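Local coordinates for protein cycloalternan-forming enzyme (Listeria monocytogenes serovar 1/2a, PDB 5F7U) that belongs to glycosyl hydrolase family 31, joining a TIM-barrel domain to beta domains and a family 6 carbohydrate-binding module, at residues W768-I771 against W772-G775; Y786-V789 against D790-P793. The protein carries 1 engineered substitution. All blocks are in the same frame, centred on the assembly; numbering follows the deposited sequence.

Contact 1 of 2, residues W768-I771 against W772-G775; sequences WVDI and WNGG. With GLC (alpha-D-glucopyranose), chain B.
Asp770 and Gly775 close the tight beta hairpin that joins strand 767-770 to strand 776-778 at the edge of an antiparallel sheet. Asp770 N gives Gly775 O a nearly straight hydrogen bond (2.9 Å, 167°). One step further in, Gly774 N reaches back four residues to Asp770 O at 3.0 Å, an alpha turn. Gly774 takes a positive phi, which glycine tolerates easily, and its CA packs on Val769 CG1. With Gly775, the lack of a side chain leaves room for C6 of the bound alpha-D-glucopyranose of chain B.

The carboxylate of Asp770 divides its work between loop and sugar. With CG anti to the backbone N (chi1 -176°), it swings over the turn, and Asp770 OD1 accepts from Trp772 N at 2.9 Å, nearly on the line of its C-O bond. Asp770 OD1 also lies at the edge of the indole, 3.3 Å from Trp772 CD1. The other oxygen, Asp770 OD2, takes the O6 hydroxyl of the sugar at 2.6 Å and is also hydrogen-bonded to Tyr785 OH; the link from Asn773 ND2 is weak.

Asn773 suits its place because an amide offers both an acceptor and a donor. Asn773 OD1 receives Gly775 N at 2.9 Å, in the carbonyl plane, forming an Asx turn that fixes the amide's rotation, while Asn773 ND2 donates to the ring oxygen O5 of the sugar at 3.0 Å. On the apolar side, Ile771 CG1 sits 4.0 Å from the centroid of the five-membered ring of Trp772, only 4° off its normal: a CH-pi contact between side chains that run alongside each other. The whole is a beta-hairpin loop whose Asp770, Asn773 and Gly775 form part of the C-terminal domain's glycan pocket.

Contact 2 of 2, residues Y786-V789 against D790-P793; sequences YADV and DTLP. With GLC (alpha-D-glucopyranose), chain B; GLC (alpha-D-glucopyranose), chain C.
Asp788 and Thr791 bracket the chain reversal through hydrogen bonds of both backbone and side chain. Thr791 N donates to Asp788 O at 3.0 Å, from well above the carbonyl plane. Asp788 OD1 accepts twice, from the Thr791 OG1 hydroxyl at 2.7 Å and from Asp790 N at 2.9 Å. These donors come from opposite faces of the carboxylate, which is bent back over the turn because CG lies between the backbone N and carbonyl carbon (chi1 69°). The backbone bond closes a type I beta turn, Asp788 to Thr791, and the short acid and beta-hydroxyl at its ends reinforce it.

Water supplies further bridges: one links Asp788 N to Thr791 OG1, and another donates to both Asp788 OD2 and Asp790 OD2. Asp788 OD1 is 4.2 Å from Asp790 OD2, but Asp790 OD1 is met by Lys646 and Thr690.

Apolar contact is slight, with Ala787 CB 3.8 Å from Thr791 CG2. Towards the chain B alpha-D-glucopyranose, Tyr786 N donates to O3 at 3.0 Å and Tyr786 O accepts from O2 at 2.6 Å. The broad Tyr786 ring lies against two sugars, with that O2 at its edge and Tyr786 CD2 3.4 Å from O5 of the chain C alpha-D-glucopyranose.

In the fold
Both contacts lie in the family 31 C-terminal domain and meet the same chain B alpha-D-glucopyranose from different edges: 768-775 offers side chains to O5 and O6, whereas 786-793 offers the main chain of Tyr786 to O2 and O3. They adjoin through a weak hydrogen bond from Trp772 NE1 to Leu792 O. Contact 1 is mostly buried, its incoming strand 767-770 pairing with strand 794-797, into which contact 2 leads. Contact 2 is only partly buried and its turn faces helix 642-653 of the TIM-barrel domain; it uses waters and, on Asp790, Lys646, while contact 1 combines a buried carboxylate with Ile771 packed on an indole.

Contact 1 of 2, residues W768-I771 against W772-G775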
loop_
_atom_site.group_PDB
_atom_site.type_symbol
_atom_site.label_atom_id
_atom_site.label_comp_id
_atom_site.label_asym_id
_atom_site.label_seq_id
_atom_site.Cartn_x
_atom_site.Cartn_y
_atom_site.Cartn_z
ATOM N N TRP A 768 13.264 -21.243 0.502
ATOM C CA TRP A 768 11.854 -20.921 0.320
ATOM C C TRP A 768 11.095 -22.204 0.051
ATOM O O TRP A 768 11.536 -23.005 -0.763
ATOM C CB TRP A 768 11.679 -19.964 -0.867
ATOM C CG TRP A 768 12.399 -18.677 -0.604
ATOM C CD1 TRP A 768 13.701 -18.393 -0.910
ATOM C CD2 TRP A 768 11.890 -17.544 0.093
ATOM N NE1 TRP A 768 14.025 -17.131 -0.463
ATOM C CE2 TRP A 768 12.931 -16.589 0.151
ATOM C CE3 TRP A 768 10.633 -17.220 0.653
ATOM C CZ2 TRP A 768 12.766 -15.329 0.754
ATOM C CZ3 TRP A 768 10.466 -15.973 1.244
ATOM C CH2 TRP A 768 11.526 -15.041 1.294
ATOM N N VAL A 769 9.977 -22.411 0.740
ATOM C CA VAL A 769 9.242 -23.658 0.586
ATOM C C VAL A 769 7.847 -23.330 0.082
ATOM O O VAL A 769 7.163 -22.484 0.648
ATOM C CB VAL A 769 9.189 -24.461 1.918
ATOM C CG1 VAL A 769 8.344 -25.713 1.742
ATOM C CG2 VAL A 769 10.596 -24.825 2.382
ATOM N N ASP A 770 7.447 -24.004 -0.993
ATOM C CA ASP A 770 6.114 -23.865 -1.590
ATOM C C ASP A 770 5.073 -24.261 -0.546
ATOM O O ASP A 770 5.075 -25.394 -0.066
ATOM C CB ASP A 770 6.081 -24.798 -2.811
ATOM C CG ASP A 770 4.800 -24.715 -3.610
ATOM O OD1 ASP A 770 3.709 -24.584 -3.020
ATOM O OD2 ASP A 770 4.911 -24.838 -4.849
ATOM N N ILE A 771 4.193 -23.338 -0.169
ATOM C CA ILE A 771 3.245 -23.626 0.929
ATOM C C ILE A 771 2.150 -24.636 0.578
ATOM O O ILE A 771 1.485 -25.162 1.474
ATOM C CB ILE A 771 2.625 -22.351 1.561
ATOM C CG1 ILE A 771 1.651 -21.657 0.594
ATOM C CG2 ILE A 771 3.749 -21.399 2.001
ATOM C CD1 ILE A 771 0.755 -20.612 1.245
ATOM N N TRP A 772 1.957 -24.890 -0.716
ATOM C CA TRP A 772 0.864 -25.731 -1.187
ATOM C C TRP A 772 1.249 -27.200 -1.214
ATOM O O TRP A 772 0.384 -28.061 -1.095
ATOM C CB TRP A 772 0.469 -25.326 -2.609
ATOM C CG TRP A 772 0.141 -23.878 -2.748
ATOM C CD1 TRP A 772 0.913 -22.906 -3.343
ATOM C CD2 TRP A 772 -1.063 -23.231 -2.321
ATOM N NE1 TRP A 772 0.265 -21.685 -3.291
ATOM C CE2 TRP A 772 -0.950 -21.854 -2.676
ATOM C CE3 TRP A 772 -2.225 -23.675 -1.673
ATOM C CZ2 TRP A 772 -1.962 -20.921 -2.405
ATOM C CZ3 TRP A 772 -3.252 -22.737 -1.403
ATOM C CH2 TRP A 772 -3.102 -21.376 -1.769
ATOM N N ASN A 773 2.545 -27.477 -1.392
ATOM C CA ASN A 773 3.002 -28.835 -1.721
ATOM C C ASN A 773 4.351 -29.282 -1.113
ATOM O O ASN A 773 4.749 -30.444 -1.276
ATOM C CB ASN A 773 2.997 -29.046 -3.261
ATOM C CG ASN A 773 3.931 -28.081 -4.006
ATOM O OD1 ASN A 773 5.034 -27.762 -3.553
ATOM N ND2 ASN A 773 3.466 -27.588 -5.166
ATOM N N GLY A 774 5.061 -28.376 -0.433
ATOM C CA GLY A 774 6.348 -28.729 0.167
ATOM C C GLY A 774 7.547 -28.755 -0.766
ATOM O O GLY A 774 8.612 -29.271 -0.386
ATOM N N GLY A 775 7.402 -28.218 -1.984
ATOM C CA GLY A 775 8.549 -28.072 -2.887
ATOM C C GLY A 775 9.582 -27.137 -2.283
ATOM O O GLY A 775 9.259 -26.043 -1.837
HETATM C C1 GLC B . 4.386 -26.909 -8.743
HETATM C C2 GLC B . 4.877 -25.928 -9.810
HETATM C C3 GLC B . 6.379 -26.147 -10.045
HETATM C C4 GLC B . 7.154 -26.084 -8.719
HETATM C C5 GLC B . 6.583 -27.126 -7.744
HETATM C C6 GLC B . 7.239 -27.165 -6.367
HETATM O O2 GLC B . 4.149 -26.150 -11.025
HETATM O O3 GLC B . 6.879 -25.207 -11.004
HETATM O O4 GLC B . 8.548 -26.320 -8.925
HETATM O O5 GLC B . 5.192 -26.822 -7.554
HETATM O O6 GLC B . 7.160 -25.866 -5.767
#

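Contact 2 of 2, residues Y786-V789 against D790-P793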
loop_
_atom_site.group_PDB
_atom_site.type_symbol
_atom_site.label_atom_id
_atom_site.label_comp_id
_atom_site.label_asym_id
_atom_site.label_seq_id
_atom_site.Cartn_x
_atom_site.Cartn_y
_atom_site.Cartn_z
ATOM N N TYR A 786 5.641 -23.288 -12.876
ATOM C CA TYR A 786 4.481 -23.534 -13.723
ATOM C C TYR A 786 3.214 -23.280 -12.908
ATOM O O TYR A 786 2.951 -23.961 -11.905
ATOM C CB TYR A 786 4.461 -24.958 -14.316
ATOM C CG TYR A 786 3.175 -25.220 -15.085
ATOM C CD1 TYR A 786 2.941 -24.601 -16.321
ATOM C CD2 TYR A 786 2.178 -26.053 -14.559
ATOM C CE1 TYR A 786 1.748 -24.814 -17.022
ATOM C CE2 TYR A 786 0.986 -26.272 -15.248
ATOM C CZ TYR A 786 0.781 -25.658 -16.473
ATOM O OH TYR A 786 -0.383 -25.902 -17.154
ATOM N N ALA A 787 2.429 -22.301 -13.360
ATOM C CA ALA A 787 1.179 -21.974 -12.680
ATOM C C ALA A 787 0.052 -21.894 -13.695
ATOM O O ALA A 787 -0.069 -20.907 -14.452
ATOM C CB ALA A 787 1.317 -20.655 -11.925
ATOM N N ASP A 788 -0.782 -22.929 -13.722
ATOM C CA ASP A 788 -1.987 -22.856 -14.540
ATOM C C ASP A 788 -2.907 -21.809 -13.937
ATOM O O ASP A 788 -2.575 -21.211 -12.900
ATOM C CB ASP A 788 -2.670 -24.232 -14.684
ATOM C CG ASP A 788 -3.292 -24.754 -13.379
ATOM O OD1 ASP A 788 -3.637 -23.992 -12.443
ATOM O OD2 ASP A 788 -3.469 -25.987 -13.310
ATOM N N VAL A 789 -4.048 -21.585 -14.575
ATOM C CA VAL A 789 -4.947 -20.466 -14.218
ATOM C C VAL A 789 -5.482 -20.528 -12.775
ATOM O O VAL A 789 -5.875 -19.504 -12.218
ATOM C CB VAL A 789 -6.083 -20.311 -15.278
ATOM C CG1 VAL A 789 -7.081 -21.465 -15.211
ATOM C CG2 VAL A 789 -6.808 -18.982 -15.144
ATOM N N ASP A 790 -5.445 -21.717 -12.169
ATOM C CA ASP A 790 -5.947 -21.907 -10.818
ATOM C C ASP A 790 -4.881 -21.829 -9.741
ATOM O O ASP A 790 -5.202 -21.935 -8.556
ATOM C CB ASP A 790 -6.657 -23.264 -10.739
ATOM C CG ASP A 790 -7.742 -23.396 -11.755
ATOM O OD1 ASP A 790 -8.571 -22.473 -11.836
ATOM O OD2 ASP A 790 -7.785 -24.440 -12.466
ATOM N N THR A 791 -3.632 -21.607 -10.155
ATOM C CA THR A 791 -2.441 -21.786 -9.308
ATOM C C THR A 791 -1.750 -20.460 -9.010
ATOM O O THR A 791 -1.547 -19.634 -9.914
ATOM C CB THR A 791 -1.466 -22.757 -10.018
ATOM O OG1 THR A 791 -2.120 -24.025 -10.179
ATOM C CG2 THR A 791 -0.146 -22.950 -9.255
ATOM N N LEU A 792 -1.359 -20.284 -7.750
ATOM C CA LEU A 792 -0.631 -19.082 -7.319
ATOM C C LEU A 792 0.651 -19.502 -6.599
ATOM O O LEU A 792 0.556 -20.129 -5.553
ATOM C CB LEU A 792 -1.515 -18.273 -6.340
ATOM C CG LEU A 792 -0.925 -17.012 -5.695
ATOM C CD1 LEU A 792 -0.847 -15.884 -6.711
ATOM C CD2 LEU A 792 -1.797 -16.569 -4.542
ATOM N N PRO A 793 1.841 -19.124 -7.109
ATOM C CA PRO A 793 3.083 -19.460 -6.372
ATOM C C PRO A 793 3.154 -18.678 -5.061
ATOM O O PRO A 793 3.108 -17.451 -5.082
ATOM C CB PRO A 793 4.207 -18.988 -7.312
ATOM C CG PRO A 793 3.549 -18.786 -8.648
ATOM C CD PRO A 793 2.117 -18.421 -8.374
HETATM C C1 GLC B . 4.386 -26.909 -8.743
HETATM C C2 GLC B . 4.877 -25.928 -9.810
HETATM C C3 GLC B . 6.379 -26.147 -10.045
HETATM C C4 GLC B . 7.154 -26.084 -8.719
HETATM C C5 GLC B . 6.583 -27.126 -7.744
HETATM C C6 GLC B . 7.239 -27.165 -6.367
HETATM O O2 GLC B . 4.149 -26.150 -11.025
HETATM O O3 GLC B . 6.879 -25.207 -11.004
HETATM O O4 GLC B . 8.548 -26.320 -8.925
HETATM O O5 GLC B . 5.192 -26.822 -7.554
HETATM O O6 GLC B . 7.160 -25.866 -5.767
HETATM C C1 GLC C . 4.079 -29.922 -15.029
HETATM C C2 GLC C . 4.280 -31.131 -14.084
HETATM C C3 GLC C . 4.469 -30.724 -12.610
HETATM C C4 GLC C . 5.675 -29.769 -12.615
HETATM C C5 GLC C . 5.429 -28.519 -13.480
HETATM C C6 GLC C . 6.725 -28.071 -14.167
HETATM O O1 GLC C . 2.779 -29.912 -15.644
HETATM O O2 GLC C . 3.261 -32.126 -14.265
HETATM O O3 GLC C . 4.538 -31.943 -11.812
HETATM O O4 GLC C . 6.069 -29.334 -11.311
HETATM O O5 GLC C . 4.315 -28.645 -14.395
HETATM O O6 GLC C . 6.786 -28.306 -15.580
HETATM O O HOH W 1 -0.240 -25.227 -12.088
HETATM O O HOH W 2 -6.037 -26.806 -12.133
#